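Local coordinates for CbsA (Xanthomonas oryzae pv. oryzae, PDB 5XYH), which probably hydrolyses the 1,4-beta-glucosidic bonds of cellulose as an exoglucanase, releasing cellobiose from chain ends and so degrading plant cell walls, at residues V4-V9 against L139-N143; S12-N16 against A75-Q79; V23-I27 against M39-K43; Y45-W50 against V358-G362. The contacts are given in a common frame with arbitrary orientation. Residues are numbered along the deposited sequence.

How the contacts relate
Three contacts gather round the incomplete alpha/beta barrel expected of glycosyl hydrolase family 6; contact 3 pairs two N-terminal helices beside it. Contacts 1, 2 and 4 reach the same sheet, their centres about 12 to 15 Å apart. Contact 1 sets residues 4-9 against strand 140-145, contact 2 sets the segment leaving strand 12-13 on helix 69-79, and contact 4 draws the first barrel strand, 49-51, to the turn after the last, 354-358. Contact 3 is nested along the chain inside contacts 1 and 2 and closes before contact 4 opens; it lies about 27 Å from contact 1, centre to centre. Tyr48 of contact 4 touches Phe8 and Val142 of contact 1, so barrel interior and seam pack continuously.

Contact 1 (V4-V9 against L139-N143); sequences VDNPFV and LRIVN
Residues 4-9 form an irregular run that folds into a type I beta turn, Asn6-Val9 (Val9 N to Asn6 O 3.1 Å), while residues 140-143 are extended strand; the backbones come nearest at Pro7 and Arg140, CA to CA 6.8 Å. Asn6 starts the turn with an Asx turn: in the t rotamer its OD1 accepts from Phe8 N at 3.0 Å. Strand side chains alternate, Arg140 and Val142 pointing toward the loop and Ile141 away, where it packs on Leu73 of helix 69-79. Arg140 and Val142 thus face the interior of the family 6 alpha/beta barrel, where the N-terminal turn sits beside the strand's early part and reaches Tyr189, Tyr191 and His355. Arg140, chi1 m and then extended, is long enough for NH1 to donate to Pro7 O at 3.0 Å, with Val4 CG2 over one guanidinium face, 3.8 Å from CZ. Pro7's rigid ring meets beta-branched Val142 (CG to CG2 3.9 Å), and Phe8's flat ring, chi1 m, reaches across (CZ to Val142 CG1 3.8 Å).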
loop_
_atom_site.group_PDB
_atom_site.type_symbol
_atom_site.label_atom_id
_atom_site.label_comp_id
_atom_site.label_asym_id
_atom_site.label_seq_id
_atom_site.Cartn_x
_atom_site.Cartn_y
_atom_site.Cartn_z
ATOM N N VAL A 4 -11.822 5.977 18.835
ATOM C CA VAL A 4 -11.478 7.388 18.682
ATOM C C VAL A 4 -11.504 7.776 17.208
ATOM O O VAL A 4 -11.566 6.913 16.328
ATOM C CB VAL A 4 -10.108 7.709 19.313
ATOM C CG1 VAL A 4 -10.150 7.482 20.815
ATOM C CG2 VAL A 4 -9.004 6.876 18.667
ATOM N N ASP A 5 -11.468 9.079 16.932
ATOM C CA ASP A 5 -11.578 9.550 15.550
ATOM C C ASP A 5 -10.375 9.133 14.718
ATOM O O ASP A 5 -10.521 8.678 13.576
ATOM C CB ASP A 5 -11.735 11.069 15.520
ATOM C CG ASP A 5 -13.089 11.519 16.024
ATOM O OD1 ASP A 5 -14.058 10.736 15.879
ATOM O OD2 ASP A 5 -13.177 12.641 16.573
ATOM N N ASN A 6 -9.180 9.295 15.268
ATOM C CA ASN A 6 -7.937 8.964 14.575
ATOM C C ASN A 6 -7.105 8.091 15.502
ATOM O O ASN A 6 -6.507 8.624 16.461
ATOM C CB ASN A 6 -7.164 10.222 14.182
ATOM C CG ASN A 6 -5.826 9.909 13.538
ATOM O OD1 ASN A 6 -5.488 8.744 13.328
ATOM N ND2 ASN A 6 -5.062 10.939 13.221
ATOM N N PRO A 7 -7.001 6.781 15.240
ATOM C CA PRO A 7 -6.314 5.887 16.190
ATOM C C PRO A 7 -4.826 6.140 16.301
ATOM O O PRO A 7 -4.192 5.597 17.218
ATOM C CB PRO A 7 -6.581 4.491 15.618
ATOM C CG PRO A 7 -6.678 4.736 14.135
ATOM C CD PRO A 7 -7.344 6.090 13.985
ATOM N N PHE A 8 -4.241 6.923 15.398
ATOM C CA PHE A 8 -2.808 7.173 15.481
ATOM C C PHE A 8 -2.458 8.264 16.480
ATOM O O PHE A 8 -1.297 8.349 16.895
ATOM C CB PHE A 8 -2.268 7.533 14.095
ATOM C CG PHE A 8 -2.339 6.385 13.115
ATOM C CD1 PHE A 8 -1.284 5.500 12.988
ATOM C CD2 PHE A 8 -3.471 6.173 12.358
ATOM C CE1 PHE A 8 -1.347 4.449 12.102
ATOM C CE2 PHE A 8 -3.540 5.125 11.469
ATOM C CZ PHE A 8 -2.485 4.264 11.338
ATOM N N VAL A 9 -3.422 9.097 16.874
ATOM C CA VAL A 9 -3.113 10.256 17.704
ATOM C C VAL A 9 -2.643 9.783 19.072
ATOM O O VAL A 9 -3.340 9.021 19.752
ATOM C CB VAL A 9 -4.327 11.179 17.836
ATOM C CG1 VAL A 9 -4.047 12.242 18.884
ATOM C CG2 VAL A 9 -4.668 11.799 16.489
ATOM N N LEU A 139 -5.193 -2.930 22.566
ATOM C CA LEU A 139 -4.544 -2.641 21.294
ATOM C C LEU A 139 -5.532 -1.975 20.343
ATOM O O LEU A 139 -6.721 -2.308 20.335
ATOM C CB LEU A 139 -4.023 -3.930 20.656
ATOM C CG LEU A 139 -3.099 -4.852 21.472
ATOM C CD1 LEU A 139 -2.852 -6.145 20.730
ATOM C CD2 LEU A 139 -1.775 -4.181 21.780
ATOM N N ARG A 140 -5.032 -1.049 19.531
ATOM C CA ARG A 140 -5.790 -0.482 18.419
ATOM C C ARG A 140 -5.339 -1.177 17.138
ATOM O O ARG A 140 -4.174 -1.068 16.742
ATOM C CB ARG A 140 -5.575 1.025 18.326
ATOM C CG ARG A 140 -6.162 1.793 19.492
ATOM C CD ARG A 140 -5.977 3.289 19.303
ATOM N NE ARG A 140 -6.486 4.018 20.463
ATOM C CZ ARG A 140 -6.223 5.292 20.726
ATOM N NH1 ARG A 140 -5.438 6.002 19.925
ATOM N NH2 ARG A 140 -6.737 5.851 21.811
ATOM N N ILE A 141 -6.247 -1.914 16.511
ATOM C CA ILE A 141 -5.941 -2.651 15.295
ATOM C C ILE A 141 -6.309 -1.759 14.113
ATOM O O ILE A 141 -7.442 -1.287 14.021
ATOM C CB ILE A 141 -6.703 -3.985 15.249
ATOM C CG1 ILE A 141 -6.561 -4.740 16.580
ATOM C CG2 ILE A 141 -6.207 -4.853 14.095
ATOM C CD1 ILE A 141 -5.110 -5.066 16.923
ATOM N N VAL A 142 -5.355 -1.512 13.218
ATOM C CA VAL A 142 -5.573 -0.631 12.068
ATOM C C VAL A 142 -5.413 -1.471 10.814
ATOM O O VAL A 142 -4.304 -1.932 10.502
ATOM C CB VAL A 142 -4.610 0.565 12.044
ATOM C CG1 VAL A 142 -4.859 1.405 10.789
ATOM C CG2 VAL A 142 -4.752 1.416 13.304
ATOM N N ASN A 143 -6.508 -1.645 10.081
ATOM C CA ASN A 143 -6.558 -2.518 8.914
ATOM C C ASN A 143 -6.436 -1.727 7.613
ATOM O O ASN A 143 -7.163 -0.746 7.399
ATOM C CB ASN A 143 -7.867 -3.307 8.901
ATOM C CG ASN A 143 -7.926 -4.355 9.980
ATOM O OD1 ASN A 143 -6.919 -4.992 10.310
ATOM N ND2 ASN A 143 -9.114 -4.544 10.551
#

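Contact 2 (S12-N16 against A75-Q79); sequences SGYVN and AALAQ
This is a contact between the segment leaving strand 12-13 and helix 69-79, on the outer side of the barrel sheet, secured by a glutamine that pairs with the backbone like a peptide group. Strand 12-13 runs parallel to strand 86-92, and the segment it begins passes the end of helix 69-79, the helix of the beta-alpha-beta crossover between strands 49-51 and 86-92. Residues 12-15 are extended and residues 75-77 helical; Tyr14 and Ala76 are closest, CA to CA 5.4 Å. Gln79 points toward residues 12-16, chi1 m and chi2 t, so that its amide lies alongside Val15: Val15 N donates to Gln79 OE1 at 2.9 Å, and Gln79 NE2 donates to Val15 O at 3.0 Å, both nearly linear. An amide suits this place because it offers a donor and an acceptor together. Tyr14, chi1 t, lays its ring by the helix, where small alanines let it come close: CE1 is 3.6 Å from Ala75 CB and CD1 is 3.8 Å from Ala76 CB. Its OH bonds to His72, one turn back along the same helix. Two waters fill the gap toward the start of the segment. One links Ser12 OG (2.7 Å) to Gln79 O (2.8 Å); the other donates to Gly13 O at 2.6 Å and to Gln79 OE1 at 3.2 Å.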
loop_
_atom_site.group_PDB
_atom_site.type_symbol
_atom_site.label_atom_id
_atom_site.label_comp_id
_atom_site.label_asym_id
_atom_site.label_seq_id
_atom_site.Cartn_x
_atom_site.Cartn_y
_atom_site.Cartn_z
ATOM N N SER A 12 1.871 4.892 20.033
ATOM C CA SER A 12 3.029 4.267 19.423
ATOM C C SER A 12 2.546 3.244 18.398
ATOM O O SER A 12 1.341 3.045 18.202
ATOM C CB SER A 12 3.928 3.634 20.486
ATOM O OG SER A 12 3.247 2.633 21.229
ATOM N N GLY A 13 3.491 2.587 17.731
ATOM C CA GLY A 13 3.161 1.566 16.759
ATOM C C GLY A 13 3.929 0.286 17.012
ATOM O O GLY A 13 5.040 0.291 17.538
ATOM N N TYR A 14 3.317 -0.817 16.603
ATOM C CA TYR A 14 3.901 -2.141 16.792
ATOM C C TYR A 14 5.061 -2.354 15.823
ATOM O O TYR A 14 4.911 -2.176 14.610
ATOM C CB TYR A 14 2.805 -3.196 16.605
ATOM C CG TYR A 14 3.299 -4.608 16.371
ATOM C CD1 TYR A 14 4.069 -5.259 17.331
ATOM C CD2 TYR A 14 2.993 -5.291 15.195
ATOM C CE1 TYR A 14 4.527 -6.552 17.123
ATOM C CE2 TYR A 14 3.446 -6.587 14.983
ATOM C CZ TYR A 14 4.212 -7.210 15.956
ATOM O OH TYR A 14 4.678 -8.499 15.771
ATOM N N VAL A 15 6.224 -2.711 16.359
ATOM C CA VAL A 15 7.433 -2.962 15.572
ATOM C C VAL A 15 7.560 -4.475 15.376
ATOM O O VAL A 15 7.765 -5.224 16.336
ATOM C CB VAL A 15 8.682 -2.373 16.245
ATOM C CG1 VAL A 15 9.942 -2.749 15.467
ATOM C CG2 VAL A 15 8.571 -0.827 16.401
ATOM N N ASN A 16 7.425 -4.921 14.134
ATOM C CA ASN A 16 7.334 -6.345 13.816
ATOM C C ASN A 16 8.703 -7.006 13.921
ATOM O O ASN A 16 9.610 -6.651 13.159
ATOM C CB ASN A 16 6.756 -6.524 12.412
ATOM C CG ASN A 16 6.648 -7.999 11.981
ATOM O OD1 ASN A 16 6.899 -8.928 12.758
ATOM N ND2 ASN A 16 6.261 -8.209 10.721
ATOM N N ALA A 75 3.160 -9.887 20.832
ATOM C CA ALA A 75 4.319 -9.000 20.838
ATOM C C ALA A 75 3.885 -7.549 21.005
ATOM O O ALA A 75 4.543 -6.770 21.712
ATOM C CB ALA A 75 5.142 -9.172 19.562
ATOM N N ALA A 76 2.768 -7.175 20.372
ATOM C CA ALA A 76 2.287 -5.807 20.471
ATOM C C ALA A 76 1.970 -5.447 21.918
ATOM O O ALA A 76 2.260 -4.333 22.367
ATOM C CB ALA A 76 1.056 -5.616 19.581
ATOM N N LEU A 77 1.388 -6.387 22.662
ATOM C CA LEU A 77 1.085 -6.156 24.075
ATOM C C LEU A 77 2.344 -5.784 24.846
ATOM O O LEU A 77 2.345 -4.829 25.635
ATOM C CB LEU A 77 0.438 -7.407 24.679
ATOM C CG LEU A 77 -1.009 -7.693 24.269
ATOM C CD1 LEU A 77 -1.489 -9.025 24.825
ATOM C CD2 LEU A 77 -1.920 -6.564 24.706
ATOM N N ALA A 78 3.437 -6.501 24.581
ATOM C CA ALA A 78 4.708 -6.312 25.258
ATOM C C ALA A 78 5.402 -5.017 24.869
ATOM O O ALA A 78 6.337 -4.601 25.563
ATOM C CB ALA A 78 5.623 -7.497 24.959
ATOM N N GLN A 79 4.985 -4.371 23.779
ATOM C CA GLN A 79 5.562 -3.092 23.412
ATOM C C GLN A 79 4.717 -1.907 23.857
ATOM O O GLN A 79 5.163 -0.766 23.700
ATOM C CB GLN A 79 5.783 -3.022 21.894
ATOM C CG GLN A 79 6.512 -4.234 21.324
ATOM C CD GLN A 79 6.706 -4.150 19.818
ATOM O OE1 GLN A 79 6.415 -3.117 19.188
ATOM N NE2 GLN A 79 7.194 -5.237 19.231
HETATM O O HOH W 1 5.500 1.162 21.664
HETATM O O HOH W 2 6.599 0.089 19.617
#

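Contact 3 (V23-I27 against M39-K43); sequences VDSSI and MQVVK
Two helical turns pack side by side in opposite chain directions: Val23 is nearest Lys43 (CA to CA 6.4 Å) and Ile27 nearest Met39 (6.6 Å). Residues 23-27 and 39-42 are helical, and Lys43 has just left the helix. Val23, in the t rotamer, directs CG1 between the backbone and side chains of the other helix, 3.5 Å from Met39 O and 3.8 Å from Lys43 CB. Ile27 leaves its CA sideways, but chi1 m and chi2 t bring it across, with CG1 3.6 Å from Met39 CB and CD1 4.1 Å from Lys43 CE. The arrangement is an antiparallel alpha-alpha hairpin, helices 17-27 and 33-42 joined by a short connection, ahead of the first barrel strand. Helix 411-419 packs against it, Phe414 touching Val23, Ser26 and Met39. Met39 is m, t, t; this long, unbranched chain reaches across to the partner helix, where SD lies 4.1 Å from Ser26 CB. The Ser26 hydroxyl is engaged by His411 and Trp409. On the more exposed side, Lys43 turns with chi1 p and then stays extended through three t angles, its methylenes lying along Val23 and Ile27 and its ammonium group meeting Asp24. Asp24 points away at CB, yet its m rotamer places OD1 2.5 Å from Lys43 NZ, a short hydrogen-bonded salt bridge.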
loop_
_atom_site.group_PDB
_atom_site.type_symbol
_atom_site.label_atom_id
_atom_site.label_comp_id
_atom_site.label_asym_id
_atom_site.label_seq_id
_atom_site.Cartn_x
_atom_site.Cartn_y
_atom_site.Cartn_z
ATOM N N VAL A 23 15.842 -7.162 8.499
ATOM C CA VAL A 23 16.815 -6.076 8.465
ATOM C C VAL A 23 18.143 -6.532 9.054
ATOM O O VAL A 23 19.210 -6.231 8.510
ATOM C CB VAL A 23 16.254 -4.839 9.194
ATOM C CG1 VAL A 23 17.334 -3.798 9.424
ATOM C CG2 VAL A 23 15.130 -4.236 8.385
ATOM N N ASP A 24 18.100 -7.281 10.161
ATOM C CA ASP A 24 19.336 -7.781 10.762
ATOM C C ASP A 24 20.136 -8.617 9.769
ATOM O O ASP A 24 21.376 -8.571 9.764
ATOM C CB ASP A 24 19.027 -8.600 12.015
ATOM C CG ASP A 24 18.603 -7.739 13.195
ATOM O OD1 ASP A 24 18.953 -6.541 13.235
ATOM O OD2 ASP A 24 17.946 -8.274 14.104
ATOM N N SER A 25 19.442 -9.385 8.916
ATOM C CA SER A 25 20.124 -10.203 7.915
ATOM C C SER A 25 20.914 -9.350 6.926
ATOM O O SER A 25 21.903 -9.824 6.353
ATOM C CB SER A 25 19.102 -11.087 7.177
ATOM O OG SER A 25 18.468 -10.401 6.102
ATOM N N SER A 26 20.504 -8.094 6.720
ATOM C CA SER A 26 21.224 -7.150 5.871
ATOM C C SER A 26 22.327 -6.413 6.621
ATOM O O SER A 26 23.381 -6.117 6.045
ATOM C CB SER A 26 20.258 -6.117 5.280
ATOM O OG SER A 26 19.555 -6.646 4.173
ATOM N N ILE A 27 22.088 -6.074 7.888
ATOM C CA ILE A 27 23.101 -5.383 8.679
ATOM C C ILE A 27 24.390 -6.198 8.725
ATOM O O ILE A 27 25.492 -5.663 8.547
ATOM C CB ILE A 27 22.553 -5.091 10.089
ATOM C CG1 ILE A 27 21.484 -4.004 10.032
ATOM C CG2 ILE A 27 23.677 -4.709 11.029
ATOM C CD1 ILE A 27 20.732 -3.849 11.327
ATOM N N MET A 39 20.348 1.345 9.033
ATOM C CA MET A 39 19.476 0.178 9.021
ATOM C C MET A 39 18.911 -0.112 10.408
ATOM O O MET A 39 17.764 -0.552 10.527
ATOM C CB MET A 39 20.239 -1.034 8.476
ATOM C CG MET A 39 20.562 -0.931 6.999
ATOM S SD MET A 39 21.520 -2.373 6.521
ATOM C CE MET A 39 21.671 -2.188 4.740
ATOM N N GLN A 40 19.697 0.129 11.467
ATOM C CA GLN A 40 19.173 0.018 12.831
ATOM C C GLN A 40 17.995 0.960 13.042
ATOM O O GLN A 40 16.992 0.587 13.654
ATOM C CB GLN A 40 20.265 0.319 13.861
ATOM C CG GLN A 40 21.396 -0.699 13.920
ATOM C CD GLN A 40 22.638 -0.188 14.686
ATOM O OE1 GLN A 40 23.140 0.920 14.446
ATOM N NE2 GLN A 40 23.134 -1.010 15.612
ATOM N N VAL A 41 18.105 2.188 12.537
ATOM C CA VAL A 41 17.018 3.154 12.656
ATOM C C VAL A 41 15.802 2.688 11.866
ATOM O O VAL A 41 14.661 2.769 12.344
ATOM C CB VAL A 41 17.493 4.540 12.188
ATOM C CG1 VAL A 41 16.320 5.520 12.169
ATOM C CG2 VAL A 41 18.623 5.052 13.076
ATOM N N VAL A 42 16.024 2.199 10.649
ATOM C CA VAL A 42 14.915 1.755 9.810
ATOM C C VAL A 42 14.119 0.654 10.505
ATOM O O VAL A 42 12.881 0.685 10.519
ATOM C CB VAL A 42 15.444 1.313 8.432
ATOM C CG1 VAL A 42 14.410 0.487 7.684
ATOM C CG2 VAL A 42 15.843 2.540 7.621
ATOM N N LYS A 43 14.804 -0.308 11.135
ATOM C CA LYS A 43 14.056 -1.358 11.817
ATOM C C LYS A 43 13.448 -0.904 13.141
ATOM O O LYS A 43 12.795 -1.717 13.801
ATOM C CB LYS A 43 14.929 -2.602 12.044
ATOM C CG LYS A 43 16.081 -2.422 12.986
ATOM C CD LYS A 43 16.671 -3.761 13.385
ATOM C CE LYS A 43 17.902 -3.579 14.268
ATOM N NZ LYS A 43 18.275 -4.842 14.968
#

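Contact 4 (Y45-W50 against V358-G362); sequences YPTYVW and VWGKG
Two direct hydrogen bonds tie these segments: Trp50 NE1 donates to Gly360 O at 2.8 Å, and Tyr48 N donates to Trp359 O at 3.1 Å. Two waters extend the link, one between Pro46 O (2.8 Å) and Trp359 N (2.9 Å), the other between Tyr48 O and Gly362 N (2.9 Å each). For two residues the backbones run alongside in the same direction, Thr47 beside Trp359 and Tyr48 beside Gly360, each CA pair 5.1 Å apart; beyond Gly360 (phi/psi -63/-47) the second segment turns back, bringing Gly362 to Thr47. Residues 45-48 are extended loop leading into strand 49-50. Gly362 suits its place, since a CB there would crowd Thr47 CG2, already 4.0 Å from Gly362 CA. Trp50 (chi1 m) presents its ring edge to Gly360 O. Tyr48, also m, packs CE1 3.8 Å from Val358 CB. Tyr45 directs its ring edge at the face of the Trp359 six-membered ring in an offset T-shaped pair (centroids 5.2 Å, planes 67°), with Tyr45 CB making a CH-pi contact over that face. Strands 49-51 and 354-358 do not pair in the sheet; side chain, loop and water join them here, consistent with the imperfectly closed barrel of family 6 cellulases.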
loop_
_atom_site.group_PDB
_atom_site.type_symbol
_atom_site.label_atom_id
_atom_site.label_comp_id
_atom_site.label_asym_id
_atom_site.label_seq_id
_atom_site.Cartn_x
_atom_site.Cartn_y
_atom_site.Cartn_z
ATOM N N TYR A 45 11.136 1.368 13.137
ATOM C CA TYR A 45 9.849 1.942 12.782
ATOM C C TYR A 45 8.789 0.859 12.628
ATOM O O TYR A 45 9.089 -0.256 12.193
ATOM C CB TYR A 45 9.954 2.731 11.477
ATOM C CG TYR A 45 10.830 3.969 11.570
ATOM C CD1 TYR A 45 10.550 4.992 12.483
ATOM C CD2 TYR A 45 11.915 4.135 10.714
ATOM C CE1 TYR A 45 11.348 6.134 12.559
ATOM C CE2 TYR A 45 12.705 5.269 10.772
ATOM C CZ TYR A 45 12.423 6.264 11.705
ATOM O OH TYR A 45 13.225 7.390 11.746
ATOM N N PRO A 46 7.546 1.163 13.005
ATOM C CA PRO A 46 6.448 0.212 12.785
ATOM C C PRO A 46 6.263 -0.075 11.305
ATOM O O PRO A 46 6.351 0.830 10.475
ATOM C CB PRO A 46 5.222 0.936 13.355
ATOM C CG PRO A 46 5.758 1.952 14.291
ATOM C CD PRO A 46 7.125 2.345 13.782
ATOM N N THR A 47 5.968 -1.341 10.987
ATOM C CA THR A 47 5.640 -1.778 9.634
ATOM C C THR A 47 4.394 -2.653 9.679
ATOM O O THR A 47 4.141 -3.343 10.665
ATOM C CB THR A 47 6.800 -2.566 8.967
ATOM O OG1 THR A 47 7.210 -3.634 9.829
ATOM C CG2 THR A 47 7.997 -1.656 8.683
ATOM N N TYR A 48 3.602 -2.610 8.607
ATOM C CA TYR A 48 2.340 -3.336 8.591
ATOM C C TYR A 48 2.569 -4.821 8.309
ATOM O O TYR A 48 3.505 -5.205 7.601
ATOM C CB TYR A 48 1.386 -2.710 7.562
ATOM C CG TYR A 48 0.553 -1.616 8.190
ATOM C CD1 TYR A 48 1.170 -0.557 8.843
ATOM C CD2 TYR A 48 -0.849 -1.656 8.175
ATOM C CE1 TYR A 48 0.442 0.439 9.454
ATOM C CE2 TYR A 48 -1.592 -0.649 8.788
ATOM C CZ TYR A 48 -0.930 0.386 9.426
ATOM O OH TYR A 48 -1.606 1.399 10.062
ATOM N N VAL A 49 1.719 -5.659 8.906
ATOM C CA VAL A 49 1.795 -7.115 8.761
ATOM C C VAL A 49 0.801 -7.562 7.695
ATOM O O VAL A 49 -0.411 -7.415 7.876
ATOM C CB VAL A 49 1.492 -7.822 10.091
ATOM C CG1 VAL A 49 1.378 -9.322 9.862
ATOM C CG2 VAL A 49 2.547 -7.490 11.137
ATOM N N TRP A 50 1.296 -8.150 6.606
ATOM C CA TRP A 50 0.438 -8.576 5.503
ATOM C C TRP A 50 -0.122 -9.958 5.804
ATOM O O TRP A 50 0.637 -10.925 5.927
ATOM C CB TRP A 50 1.205 -8.594 4.176
ATOM C CG TRP A 50 1.469 -7.221 3.693
ATOM C CD1 TRP A 50 2.279 -6.298 4.285
ATOM C CD2 TRP A 50 0.914 -6.590 2.531
ATOM N NE1 TRP A 50 2.265 -5.132 3.566
ATOM C CE2 TRP A 50 1.432 -5.280 2.487
ATOM C CE3 TRP A 50 0.032 -7.002 1.527
ATOM C CZ2 TRP A 50 1.094 -4.376 1.485
ATOM C CZ3 TRP A 50 -0.296 -6.104 0.521
ATOM C CH2 TRP A 50 0.235 -4.807 0.509
ATOM N N VAL A 358 2.172 5.904 7.036
ATOM C CA VAL A 358 2.405 4.546 7.518
ATOM C C VAL A 358 3.379 3.863 6.563
ATOM O O VAL A 358 3.517 4.243 5.399
ATOM C CB VAL A 358 1.105 3.712 7.638
ATOM C CG1 VAL A 358 0.087 4.381 8.583
ATOM C CG2 VAL A 358 0.494 3.461 6.262
ATOM N N TRP A 359 4.080 2.857 7.076
ATOM C CA TRP A 359 4.866 1.981 6.209
ATOM C C TRP A 359 3.987 0.763 5.968
ATOM O O TRP A 359 4.041 -0.228 6.702
ATOM C CB TRP A 359 6.208 1.625 6.836
ATOM C CG TRP A 359 7.186 2.740 6.752
ATOM C CD1 TRP A 359 6.938 4.021 6.336
ATOM C CD2 TRP A 359 8.581 2.680 7.056
ATOM N NE1 TRP A 359 8.088 4.755 6.375
ATOM C CE2 TRP A 359 9.113 3.962 6.825
ATOM C CE3 TRP A 359 9.431 1.668 7.517
ATOM C CZ2 TRP A 359 10.467 4.262 7.029
ATOM C CZ3 TRP A 359 10.779 1.967 7.728
ATOM C CH2 TRP A 359 11.280 3.249 7.482
ATOM N N GLY A 360 3.125 0.877 4.954
ATOM C CA GLY A 360 2.238 -0.222 4.611
ATOM C C GLY A 360 3.000 -1.450 4.168
ATOM O O GLY A 360 2.732 -2.562 4.620
ATOM N N LYS A 361 3.963 -1.267 3.281
ATOM C CA LYS A 361 4.864 -2.340 2.905
ATOM C C LYS A 361 6.262 -1.976 3.377
ATOM O O LYS A 361 6.825 -0.972 2.926
ATOM C CB LYS A 361 4.847 -2.578 1.397
ATOM C CG LYS A 361 5.903 -3.580 0.953
ATOM C CD LYS A 361 5.305 -4.668 0.087
ATOM C CE LYS A 361 6.408 -5.598 -0.432
ATOM N NZ LYS A 361 5.815 -6.690 -1.240
ATOM N N GLY A 362 6.815 -2.790 4.273
ATOM C CA GLY A 362 8.164 -2.572 4.774
ATOM C C GLY A 362 9.223 -2.666 3.695
ATOM O O GLY A 362 9.314 -3.680 2.992
HETATM O O HOH W 3 3.875 1.906 9.768
HETATM O O HOH W 4 5.404 -5.018 5.405
#